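Long-range contacts in membrane-bound lytic murein transglycosylase A (Burkholderia pseudomallei, PDB 6QK4), which probably cleaves the beta-1,4 bond between N-acetylmuramic acid and N-acetylglucosamine in peptidoglycan, leaving a 1,6-anhydro bond on the muramic acid residue: residues A140-R146 and L233-F239; D160-F166 and I218-R223; G35-L41 and L299-V303. All coordinates share one frame; numbering follows the deposited sequence.

Overall arrangement
From the N terminus, the loop 35-41 comes first. It meets strand 298-307 late in the chain, so interaction 3 closes a long loop that ties the N-terminal region to the 3D domain. Interactions 1 and 2 both nest inside that loop, within the MltA specific insert domain. Interaction 1 joins 140-146 to 233-239, and interaction 2, which joins 160-166 to 218-223, is nested inside it in turn. These two touch: F165 of helix 161-170 packs on L233 and N236, and their centres are about 15 Å apart. Interaction 3 lies on the opposite side of the chain's centre, its centre about 44 Å from that of interaction 1.

Interaction 1: residues A140-R146 and L233-F239; sequences ARAQLMR and LDTNPRF
R141 turns its CG anti to the backbone N (chi1 156°), and a bend at chi3 brings its guanidinium to the carbonyl oxygens of N236 and R238. F239 also has CG anti to its N (chi1 -159°), which sets its ring beside the same arginine. NE of R141 gives a hydrogen bond to O of N236 at 3.0 Å; this oxygen lies at the guanidinium edge and in its plane. NH2 of R141 bonds to O of R238 at 2.8 Å, with the oxygen tilted from that plane. NH2 also bonds to Q168 of helix 161-170. These bonds fix the rotation of the buried guanidinium. CD1 of F239 lies 3.8 Å above one face of the R141 guanidinium; ring and guanidinium planes are 55° apart, so this is no parallel stack.

The F239 ring also takes CD2 of L144 and, in an oblique Met-aromatic contact, SD of M145. At the start of the helix, N of R141 donates to O of P237 at 2.9 Å. CB of A140 touches CB of P237. Further along, NH1 of R146 bridges two acceptors, OD2 of D234 at 2.9 Å in a salt bridge and O of A142 at 3.0 Å. The D234 carboxylate also rests on CB of A142. One water joins N of A142 to O of D234. OD1 of N236 accepts from N of R238 in an Asx turn and also from N of R196. The contact thus packs helix 141-147 of the MltA specific insert domain against the turn leading from helix 229-234 into strand 240-244.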
loop_
_atom_site.group_PDB
_atom_site.type_symbol
_atom_site.label_atom_id
_atom_site.label_comp_id
_atom_site.label_asym_id
_atom_site.label_seq_id
_atom_site.Cartn_x
_atom_site.Cartn_y
_atom_site.Cartn_z
ATOM N N ALA A 140 2.458 7.810 28.191
ATOM C CA ALA A 140 1.337 7.421 27.338
ATOM C C ALA A 140 0.659 8.627 26.681
ATOM O O ALA A 140 0.612 9.724 27.244
ATOM C CB ALA A 140 0.315 6.664 28.180
ATOM N N ARG A 141 0.056 8.373 25.502
ATOM C CA ARG A 141 -0.712 9.370 24.747
ATOM C C ARG A 141 -1.599 10.262 25.611
ATOM O O ARG A 141 -1.608 11.494 25.468
ATOM C CB ARG A 141 -1.552 8.620 23.670
ATOM C CG ARG A 141 -2.839 9.350 23.136
ATOM C CD ARG A 141 -3.752 8.461 22.203
ATOM N NE ARG A 141 -2.946 7.700 21.169
ATOM C CZ ARG A 141 -2.764 8.090 19.892
ATOM N NH1 ARG A 141 -3.349 9.198 19.441
ATOM N NH2 ARG A 141 -1.998 7.379 19.054
ATOM N N ALA A 142 -2.331 9.664 26.546
ATOM C CA ALA A 142 -3.338 10.438 27.242
ATOM C C ALA A 142 -2.693 11.510 28.100
ATOM O O ALA A 142 -3.246 12.605 28.226
ATOM C CB ALA A 142 -4.206 9.511 28.084
ATOM N N GLN A 143 -1.510 11.225 28.649
ATOM C CA GLN A 143 -0.839 12.192 29.515
ATOM C C GLN A 143 0.036 13.121 28.697
ATOM O O GLN A 143 0.145 14.301 29.021
ATOM C CB GLN A 143 -0.006 11.479 30.574
ATOM C CG GLN A 143 -0.864 10.971 31.775
ATOM C CD GLN A 143 -1.943 9.968 31.382
ATOM O OE1 GLN A 143 -3.141 10.175 31.664
ATOM N NE2 GLN A 143 -1.530 8.852 30.771
ATOM N N LEU A 144 0.649 12.592 27.630
ATOM C CA LEU A 144 1.374 13.436 26.697
ATOM C C LEU A 144 0.486 14.569 26.183
ATOM O O LEU A 144 0.893 15.744 26.177
ATOM C CB LEU A 144 1.883 12.564 25.541
ATOM C CG LEU A 144 2.868 13.148 24.573
ATOM C CD1 LEU A 144 4.096 13.583 25.303
ATOM C CD2 LEU A 144 3.184 12.017 23.598
ATOM N N MET A 145 -0.743 14.232 25.758
ATOM C CA MET A 145 -1.662 15.241 25.252
ATOM C C MET A 145 -2.112 16.215 26.330
ATOM O O MET A 145 -2.535 17.320 25.988
ATOM C CB MET A 145 -2.896 14.599 24.603
ATOM C CG MET A 145 -2.611 13.762 23.308
ATOM S SD MET A 145 -2.339 14.894 21.948
ATOM C CE MET A 145 -3.777 15.962 22.073
ATOM N N ARG A 146 -2.021 15.841 27.621
ATOM C CA ARG A 146 -2.513 16.686 28.690
ATOM C C ARG A 146 -1.421 17.480 29.375
ATOM O O ARG A 146 -1.728 18.465 30.058
ATOM C CB ARG A 146 -3.254 15.826 29.732
ATOM C CG ARG A 146 -4.553 15.232 29.164
ATOM C CD ARG A 146 -5.301 14.278 30.071
ATOM N NE ARG A 146 -6.703 14.118 29.669
ATOM C CZ ARG A 146 -7.099 13.335 28.651
ATOM N NH1 ARG A 146 -6.214 12.591 27.953
ATOM N NH2 ARG A 146 -8.401 13.262 28.375
ATOM N N LEU A 233 -9.508 6.909 21.845
ATOM C CA LEU A 233 -8.160 7.017 21.316
ATOM C C LEU A 233 -7.126 6.896 22.435
ATOM O O LEU A 233 -6.052 6.293 22.229
ATOM C CB LEU A 233 -8.013 8.316 20.532
ATOM C CG LEU A 233 -9.018 8.551 19.402
ATOM C CD1 LEU A 233 -8.629 9.725 18.572
ATOM C CD2 LEU A 233 -9.071 7.350 18.489
ATOM N N ASP A 234 -7.473 7.385 23.644
ATOM C CA ASP A 234 -6.584 7.310 24.794
ATOM C C ASP A 234 -6.362 5.879 25.275
ATOM O O ASP A 234 -5.410 5.635 26.019
ATOM C CB ASP A 234 -7.140 8.133 25.938
ATOM C CG ASP A 234 -6.854 9.593 25.798
ATOM O OD1 ASP A 234 -6.108 9.979 24.862
ATOM O OD2 ASP A 234 -7.394 10.360 26.609
ATOM N N THR A 235 -7.179 4.920 24.845
ATOM C CA THR A 235 -6.884 3.544 25.215
ATOM C C THR A 235 -5.648 2.995 24.511
ATOM O O THR A 235 -5.236 1.881 24.837
ATOM C CB THR A 235 -8.077 2.629 24.930
ATOM O OG1 THR A 235 -8.242 2.495 23.519
ATOM C CG2 THR A 235 -9.345 3.170 25.543
ATOM N N ASN A 236 -5.069 3.713 23.522
ATOM C CA ASN A 236 -3.815 3.335 22.890
ATOM C C ASN A 236 -2.690 4.196 23.436
ATOM O O ASN A 236 -2.547 5.355 23.017
ATOM C CB ASN A 236 -3.896 3.485 21.355
ATOM C CG ASN A 236 -2.545 3.280 20.685
ATOM O OD1 ASN A 236 -1.702 2.566 21.222
ATOM N ND2 ASN A 236 -2.311 3.913 19.510
ATOM N N PRO A 237 -1.830 3.678 24.308
ATOM C CA PRO A 237 -0.789 4.539 24.893
ATOM C C PRO A 237 0.257 4.989 23.892
ATOM O O PRO A 237 0.923 6.011 24.128
ATOM C CB PRO A 237 -0.178 3.674 26.009
ATOM C CG PRO A 237 -0.540 2.284 25.677
ATOM C CD PRO A 237 -1.823 2.308 24.859
ATOM N N ARG A 238 0.415 4.286 22.772
ATOM C CA ARG A 238 1.425 4.700 21.813
ATOM C C ARG A 238 1.030 6.003 21.119
ATOM O O ARG A 238 -0.155 6.245 20.845
ATOM C CB ARG A 238 1.648 3.592 20.784
ATOM C CG ARG A 238 2.875 3.807 19.954
ATOM C CD ARG A 238 3.072 2.614 19.063
ATOM N NE ARG A 238 4.341 2.654 18.347
ATOM C CZ ARG A 238 5.544 2.492 18.907
ATOM N NH1 ARG A 238 5.671 2.299 20.224
ATOM N NH2 ARG A 238 6.635 2.540 18.148
ATOM N N PHE A 239 2.035 6.841 20.861
ATOM C CA PHE A 239 1.904 8.146 20.200
ATOM C C PHE A 239 3.044 8.350 19.204
ATOM O O PHE A 239 4.221 8.321 19.583
ATOM C CB PHE A 239 1.894 9.313 21.210
ATOM C CG PHE A 239 1.288 10.559 20.649
ATOM C CD1 PHE A 239 -0.102 10.732 20.679
ATOM C CD2 PHE A 239 2.075 11.504 20.014
ATOM C CE1 PHE A 239 -0.671 11.886 20.127
ATOM C CE2 PHE A 239 1.522 12.645 19.435
ATOM C CZ PHE A 239 0.139 12.821 19.479
HETATM O O HOH W 1 -2.971 6.765 26.773
#

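Interaction 2: residues D160-F166 and I218-R223; sequences DPIEAFF and IKAWAR
NZ of K219 is gripped by three side chains. It forms a salt bridge with OE2 of E163 at 3.4 Å, whose hydrogen bond is weak. D326 gives it a second salt bridge and Q216 a hydrogen bond. The lysine belongs to a helix pair of the MltA specific insert domain. The segments 161-166 and 218-223 of helices 161-170 and 215-224 run roughly antiparallel (145°), their axes 10.5 Å apart at closest approach. The carboxylates of E163 and D326 would probably stabilise the positive charge of K219.

Its aliphatic chain also serves the packing. CG of K219 lies against CG2 of I162, the two side chains running alongside in opposite senses. CE of K219 touches CG of E163 at 3.5 Å. I162 sits between the helices: its CG2 meets CG2 of I218 at 3.9 Å, and its CG1 and CD1 reach CB of A222. L233 of helix 229-234 also packs on I162.

D160 caps the N terminus of its helix. Its OD1 accepts from N of E163 at 2.9 Å and weakly from N of I162. The last contact lies at the edge of the F166 ring, where CD1 of I218 approaches CZ of F166 at 3.8 Å.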
loop_
_atom_site.group_PDB
_atom_site.type_symbol
_atom_site.label_atom_id
_atom_site.label_comp_id
_atom_site.label_asym_id
_atom_site.label_seq_id
_atom_site.Cartn_x
_atom_site.Cartn_y
_atom_site.Cartn_z
ATOM N N ASP A 160 -9.998 14.948 10.762
ATOM C CA ASP A 160 -10.631 13.815 11.389
ATOM C C ASP A 160 -9.642 13.208 12.383
ATOM O O ASP A 160 -8.478 12.973 12.012
ATOM C CB ASP A 160 -11.013 12.793 10.318
ATOM C CG ASP A 160 -11.844 11.676 10.867
ATOM O OD1 ASP A 160 -11.302 10.868 11.635
ATOM O OD2 ASP A 160 -13.050 11.640 10.553
ATOM N N PRO A 161 -10.063 12.917 13.614
ATOM C CA PRO A 161 -9.106 12.416 14.624
ATOM C C PRO A 161 -8.852 10.926 14.427
ATOM O O PRO A 161 -7.774 10.438 14.793
ATOM C CB PRO A 161 -9.798 12.731 15.963
ATOM C CG PRO A 161 -11.251 12.704 15.641
ATOM C CD PRO A 161 -11.369 13.244 14.200
ATOM N N ILE A 162 -9.818 10.221 13.828
ATOM C CA ILE A 162 -9.638 8.801 13.497
ATOM C C ILE A 162 -8.640 8.633 12.356
ATOM O O ILE A 162 -7.744 7.781 12.418
ATOM C CB ILE A 162 -10.984 8.125 13.147
ATOM C CG1 ILE A 162 -12.027 8.337 14.251
ATOM C CG2 ILE A 162 -10.776 6.628 12.826
ATOM C CD1 ILE A 162 -11.746 7.573 15.509
ATOM N N GLU A 163 -8.751 9.456 11.304
ATOM C CA GLU A 163 -7.722 9.449 10.266
ATOM C C GLU A 163 -6.337 9.789 10.814
ATOM O O GLU A 163 -5.343 9.200 10.382
ATOM C CB GLU A 163 -8.087 10.415 9.143
ATOM C CG GLU A 163 -9.406 10.071 8.489
ATOM C CD GLU A 163 -9.785 10.974 7.322
ATOM O OE1 GLU A 163 -8.905 11.607 6.724
ATOM O OE2 GLU A 163 -10.999 11.021 6.995
ATOM N N ALA A 164 -6.241 10.783 11.712
ATOM C CA ALA A 164 -4.954 11.117 12.313
ATOM C C ALA A 164 -4.374 9.918 13.056
ATOM O O ALA A 164 -3.182 9.616 12.952
ATOM C CB ALA A 164 -5.129 12.302 13.288
ATOM N N PHE A 165 -5.218 9.240 13.821
ATOM C CA PHE A 165 -4.820 8.049 14.550
ATOM C C PHE A 165 -4.272 6.987 13.617
ATOM O O PHE A 165 -3.247 6.365 13.906
ATOM C CB PHE A 165 -6.033 7.518 15.299
ATOM C CG PHE A 165 -5.753 6.348 16.166
ATOM C CD1 PHE A 165 -5.790 5.043 15.643
ATOM C CD2 PHE A 165 -5.481 6.541 17.538
ATOM C CE1 PHE A 165 -5.562 3.924 16.469
ATOM C CE2 PHE A 165 -5.271 5.418 18.394
ATOM C CZ PHE A 165 -5.317 4.129 17.856
ATOM N N PHE A 166 -4.967 6.719 12.512
ATOM C CA PHE A 166 -4.458 5.677 11.609
ATOM C C PHE A 166 -3.296 6.126 10.762
ATOM O O PHE A 166 -2.510 5.278 10.328
ATOM C CB PHE A 166 -5.601 5.132 10.744
ATOM C CG PHE A 166 -6.497 4.217 11.546
ATOM C CD1 PHE A 166 -5.995 3.014 12.041
ATOM C CD2 PHE A 166 -7.769 4.597 11.905
ATOM C CE1 PHE A 166 -6.771 2.200 12.831
ATOM C CE2 PHE A 166 -8.561 3.772 12.681
ATOM C CZ PHE A 166 -8.068 2.583 13.155
ATOM N N ILE A 218 -15.028 2.100 12.415
ATOM C CA ILE A 218 -14.614 2.884 13.566
ATOM C C ILE A 218 -15.026 4.341 13.380
ATOM O O ILE A 218 -15.586 4.969 14.299
ATOM C CB ILE A 218 -13.098 2.724 13.772
ATOM C CG1 ILE A 218 -12.766 1.246 14.110
ATOM C CG2 ILE A 218 -12.583 3.760 14.841
ATOM C CD1 ILE A 218 -11.294 0.949 14.151
ATOM N N LYS A 219 -14.801 4.890 12.180
ATOM C CA LYS A 219 -15.276 6.248 11.894
ATOM C C LYS A 219 -16.777 6.355 12.103
ATOM O O LYS A 219 -17.278 7.391 12.559
ATOM C CB LYS A 219 -14.951 6.659 10.458
ATOM C CG LYS A 219 -13.518 7.033 10.157
ATOM C CD LYS A 219 -13.456 7.783 8.813
ATOM C CE LYS A 219 -12.055 7.856 8.264
ATOM N NZ LYS A 219 -11.941 7.714 6.762
ATOM N N ALA A 220 -17.523 5.303 11.756
ATOM C CA ALA A 220 -18.968 5.400 11.872
ATOM C C ALA A 220 -19.366 5.415 13.339
ATOM O O ALA A 220 -20.171 6.253 13.780
ATOM C CB ALA A 220 -19.635 4.246 11.122
ATOM N N TRP A 221 -18.773 4.508 14.119
ATOM C CA TRP A 221 -18.999 4.487 15.561
ATOM C C TRP A 221 -18.644 5.820 16.210
ATOM O O TRP A 221 -19.343 6.275 17.122
ATOM C CB TRP A 221 -18.188 3.359 16.188
ATOM C CG TRP A 221 -18.445 3.205 17.648
ATOM C CD1 TRP A 221 -19.338 2.349 18.251
ATOM C CD2 TRP A 221 -17.789 3.911 18.706
ATOM N NE1 TRP A 221 -19.283 2.495 19.626
ATOM C CE2 TRP A 221 -18.341 3.447 19.929
ATOM C CE3 TRP A 221 -16.795 4.899 18.740
ATOM C CZ2 TRP A 221 -17.916 3.936 21.164
ATOM C CZ3 TRP A 221 -16.377 5.386 19.969
ATOM C CH2 TRP A 221 -16.934 4.900 21.159
ATOM N N ALA A 222 -17.538 6.433 15.783
ATOM C CA ALA A 222 -17.139 7.743 16.295
ATOM C C ALA A 222 -18.171 8.810 15.949
ATOM O O ALA A 222 -18.492 9.664 16.789
ATOM C CB ALA A 222 -15.767 8.125 15.733
ATOM N N ARG A 223 -18.679 8.782 14.708
ATOM C CA ARG A 223 -19.779 9.653 14.294
ATOM C C ARG A 223 -20.992 9.485 15.197
ATOM O O ARG A 223 -21.695 10.459 15.507
ATOM C CB ARG A 223 -20.168 9.337 12.851
ATOM C CG ARG A 223 -20.597 10.533 12.043
ATOM C CD ARG A 223 -19.370 11.257 11.520
ATOM N NE ARG A 223 -18.807 10.621 10.328
ATOM C CZ ARG A 223 -17.617 10.023 10.277
ATOM N NH1 ARG A 223 -16.844 9.964 11.356
ATOM N NH2 ARG A 223 -17.198 9.484 9.140
#

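Interaction 3: residues G35-L41 and L299-V303; sequences GWQDDSL and LNRLV
The loop 35-41 passes beside strand 299-303, with the CA atoms of G35 and N300, and of D39 and R301, each 5.5 Å apart. D39 carries the polar part of the contact. Its CG is anti to the backbone N (chi1 -175°), which points the carboxylate at the strand. OD2 of D39 accepts from N of L302 at 2.8 Å in a nearly straight bond of 171°, from above the carboxylate plane. OD1 of D39 forms a salt bridge with NH1 of R301 at 3.2 Å; the D39 carboxylate and R301 guanidinium planes are 30° apart. OD1 of D39 also accepts from N of L41 at 2.9 Å, which makes an Asx turn and shapes the loop at 39-41.

R271 adds a salt bridge to OD2, so two arginines meet this buried carboxylate and would probably stabilise its negative charge. The strand belongs to the 3D domain, of the double-psi beta-barrel clan, and pairs antiparallel with strand 285-291. F287 of that neighbour touches D39, N300 and L302.

At the start of the loop, OD1 of N300 lies 3.4 Å from CA of G35, a close approach at a glycine with no side chain. ND2 of N300 donates to O of A13, and OD2 of D38 accepts from N of A13. L302 supplies the apolar side: its CD2 meets CD2 of L41 at 4.1 Å and lies at the edge of the W36 ring, near CZ3. F83 of helix 76-86 packs on both W36 and L302.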
loop_
_atom_site.group_PDB
_atom_site.type_symbol
_atom_site.label_atom_id
_atom_site.label_comp_id
_atom_site.label_asym_id
_atom_site.label_seq_id
_atom_site.Cartn_x
_atom_site.Cartn_y
_atom_site.Cartn_z
ATOM N N GLY A 35 -5.714 -17.049 -15.606
ATOM C CA GLY A 35 -6.093 -15.767 -15.111
ATOM C C GLY A 35 -5.742 -14.658 -16.060
ATOM O O GLY A 35 -6.329 -13.592 -15.949
ATOM N N TRP A 36 -4.906 -14.912 -17.068
ATOM C CA TRP A 36 -4.488 -13.805 -17.952
ATOM C C TRP A 36 -5.710 -13.112 -18.559
ATOM O O TRP A 36 -5.765 -11.884 -18.634
ATOM C CB TRP A 36 -3.546 -14.342 -19.034
ATOM C CG TRP A 36 -3.134 -13.422 -20.125
ATOM C CD1 TRP A 36 -3.297 -13.591 -21.484
ATOM C CD2 TRP A 36 -2.409 -12.206 -19.952
ATOM N NE1 TRP A 36 -2.690 -12.547 -22.154
ATOM C CE2 TRP A 36 -2.181 -11.661 -21.220
ATOM C CE3 TRP A 36 -1.992 -11.492 -18.817
ATOM C CZ2 TRP A 36 -1.515 -10.431 -21.429
ATOM C CZ3 TRP A 36 -1.259 -10.261 -19.033
ATOM C CH2 TRP A 36 -1.039 -9.752 -20.313
ATOM N N GLN A 37 -6.694 -13.879 -19.047
ATOM C CA GLN A 37 -7.853 -13.222 -19.660
ATOM C C GLN A 37 -8.791 -12.583 -18.655
ATOM O O GLN A 37 -9.655 -11.776 -19.059
ATOM C CB GLN A 37 -8.635 -14.251 -20.495
ATOM C CG GLN A 37 -7.737 -14.895 -21.506
ATOM C CD GLN A 37 -7.380 -13.976 -22.660
ATOM O OE1 GLN A 37 -7.885 -12.878 -22.794
ATOM N NE2 GLN A 37 -6.503 -14.458 -23.534
ATOM N N ASP A 38 -8.663 -12.920 -17.350
ATOM C CA ASP A 38 -9.506 -12.339 -16.312
ATOM C C ASP A 38 -9.104 -10.897 -15.951
ATOM O O ASP A 38 -9.935 -10.117 -15.430
ATOM C CB ASP A 38 -9.431 -13.241 -15.097
ATOM C CG ASP A 38 -10.068 -14.583 -15.332
ATOM O OD1 ASP A 38 -11.234 -14.593 -15.838
ATOM O OD2 ASP A 38 -9.421 -15.595 -14.923
ATOM N N ASP A 39 -7.889 -10.508 -16.268
ATOM C CA ASP A 39 -7.463 -9.140 -16.009
ATOM C C ASP A 39 -7.903 -8.237 -17.166
ATOM O O ASP A 39 -7.573 -8.497 -18.337
ATOM C CB ASP A 39 -5.938 -9.120 -15.842
ATOM C CG ASP A 39 -5.411 -7.710 -15.427
ATOM O OD1 ASP A 39 -6.234 -6.789 -15.203
ATOM O OD2 ASP A 39 -4.183 -7.562 -15.319
ATOM N N SER A 40 -8.687 -7.200 -16.834
ATOM C CA SER A 40 -9.088 -6.220 -17.833
ATOM C C SER A 40 -7.903 -5.526 -18.449
ATOM O O SER A 40 -8.001 -5.020 -19.582
ATOM C CB SER A 40 -9.961 -5.150 -17.190
ATOM O OG SER A 40 -9.203 -4.370 -16.239
ATOM N N LEU A 41 -6.786 -5.452 -17.702
ATOM C CA LEU A 41 -5.553 -4.698 -18.015
ATOM C C LEU A 41 -5.740 -3.192 -17.893
ATOM O O LEU A 41 -4.793 -2.455 -18.172
ATOM C CB LEU A 41 -4.980 -5.021 -19.427
ATOM C CG LEU A 41 -4.487 -6.465 -19.566
ATOM C CD1 LEU A 41 -4.079 -6.723 -21.013
ATOM C CD2 LEU A 41 -3.292 -6.740 -18.614
ATOM N N LEU A 299 -8.586 -12.576 -7.859
ATOM C CA LEU A 299 -7.934 -11.313 -8.219
ATOM C C LEU A 299 -6.733 -11.693 -9.084
ATOM O O LEU A 299 -5.764 -12.278 -8.590
ATOM C CB LEU A 299 -7.512 -10.538 -6.962
ATOM C CG LEU A 299 -6.744 -9.224 -7.260
ATOM C CD1 LEU A 299 -7.596 -8.317 -8.091
ATOM C CD2 LEU A 299 -6.588 -8.618 -5.840
ATOM N N ASN A 300 -6.863 -11.489 -10.394
ATOM C CA ASN A 300 -5.812 -11.818 -11.348
ATOM C C ASN A 300 -5.311 -10.529 -11.976
ATOM O O ASN A 300 -6.087 -9.817 -12.620
ATOM C CB ASN A 300 -6.375 -12.739 -12.442
ATOM C CG ASN A 300 -6.593 -14.167 -11.921
ATOM O OD1 ASN A 300 -5.651 -14.956 -11.839
ATOM N ND2 ASN A 300 -7.839 -14.502 -11.610
ATOM N N ARG A 301 -4.035 -10.175 -11.752
ATOM C CA ARG A 301 -3.661 -8.777 -12.028
ATOM C C ARG A 301 -2.224 -8.741 -12.543
ATOM O O ARG A 301 -1.334 -9.308 -11.884
ATOM C CB ARG A 301 -3.668 -7.886 -10.743
ATOM C CG ARG A 301 -4.842 -6.917 -10.470
ATOM C CD ARG A 301 -4.770 -5.794 -11.358
ATOM N NE ARG A 301 -5.608 -4.626 -11.136
ATOM C CZ ARG A 301 -6.730 -4.351 -11.792
ATOM N NH1 ARG A 301 -7.296 -5.263 -12.587
ATOM N NH2 ARG A 301 -7.320 -3.181 -11.603
ATOM N N LEU A 302 -1.993 -8.084 -13.683
ATOM C CA LEU A 302 -0.638 -7.767 -14.128
ATOM C C LEU A 302 -0.174 -6.546 -13.355
ATOM O O LEU A 302 -0.820 -5.497 -13.397
ATOM C CB LEU A 302 -0.603 -7.486 -15.629
ATOM C CG LEU A 302 0.805 -7.136 -16.177
ATOM C CD1 LEU A 302 1.844 -8.262 -16.026
ATOM C CD2 LEU A 302 0.651 -6.733 -17.624
ATOM N N VAL A 303 0.925 -6.706 -12.623
ATOM C CA VAL A 303 1.485 -5.654 -11.788
ATOM C C VAL A 303 2.976 -5.520 -12.127
ATOM O O VAL A 303 3.578 -6.316 -12.888
ATOM C CB VAL A 303 1.291 -5.961 -10.290
ATOM C CG1 VAL A 303 -0.245 -6.153 -9.981
ATOM C CG2 VAL A 303 1.996 -7.279 -9.902
#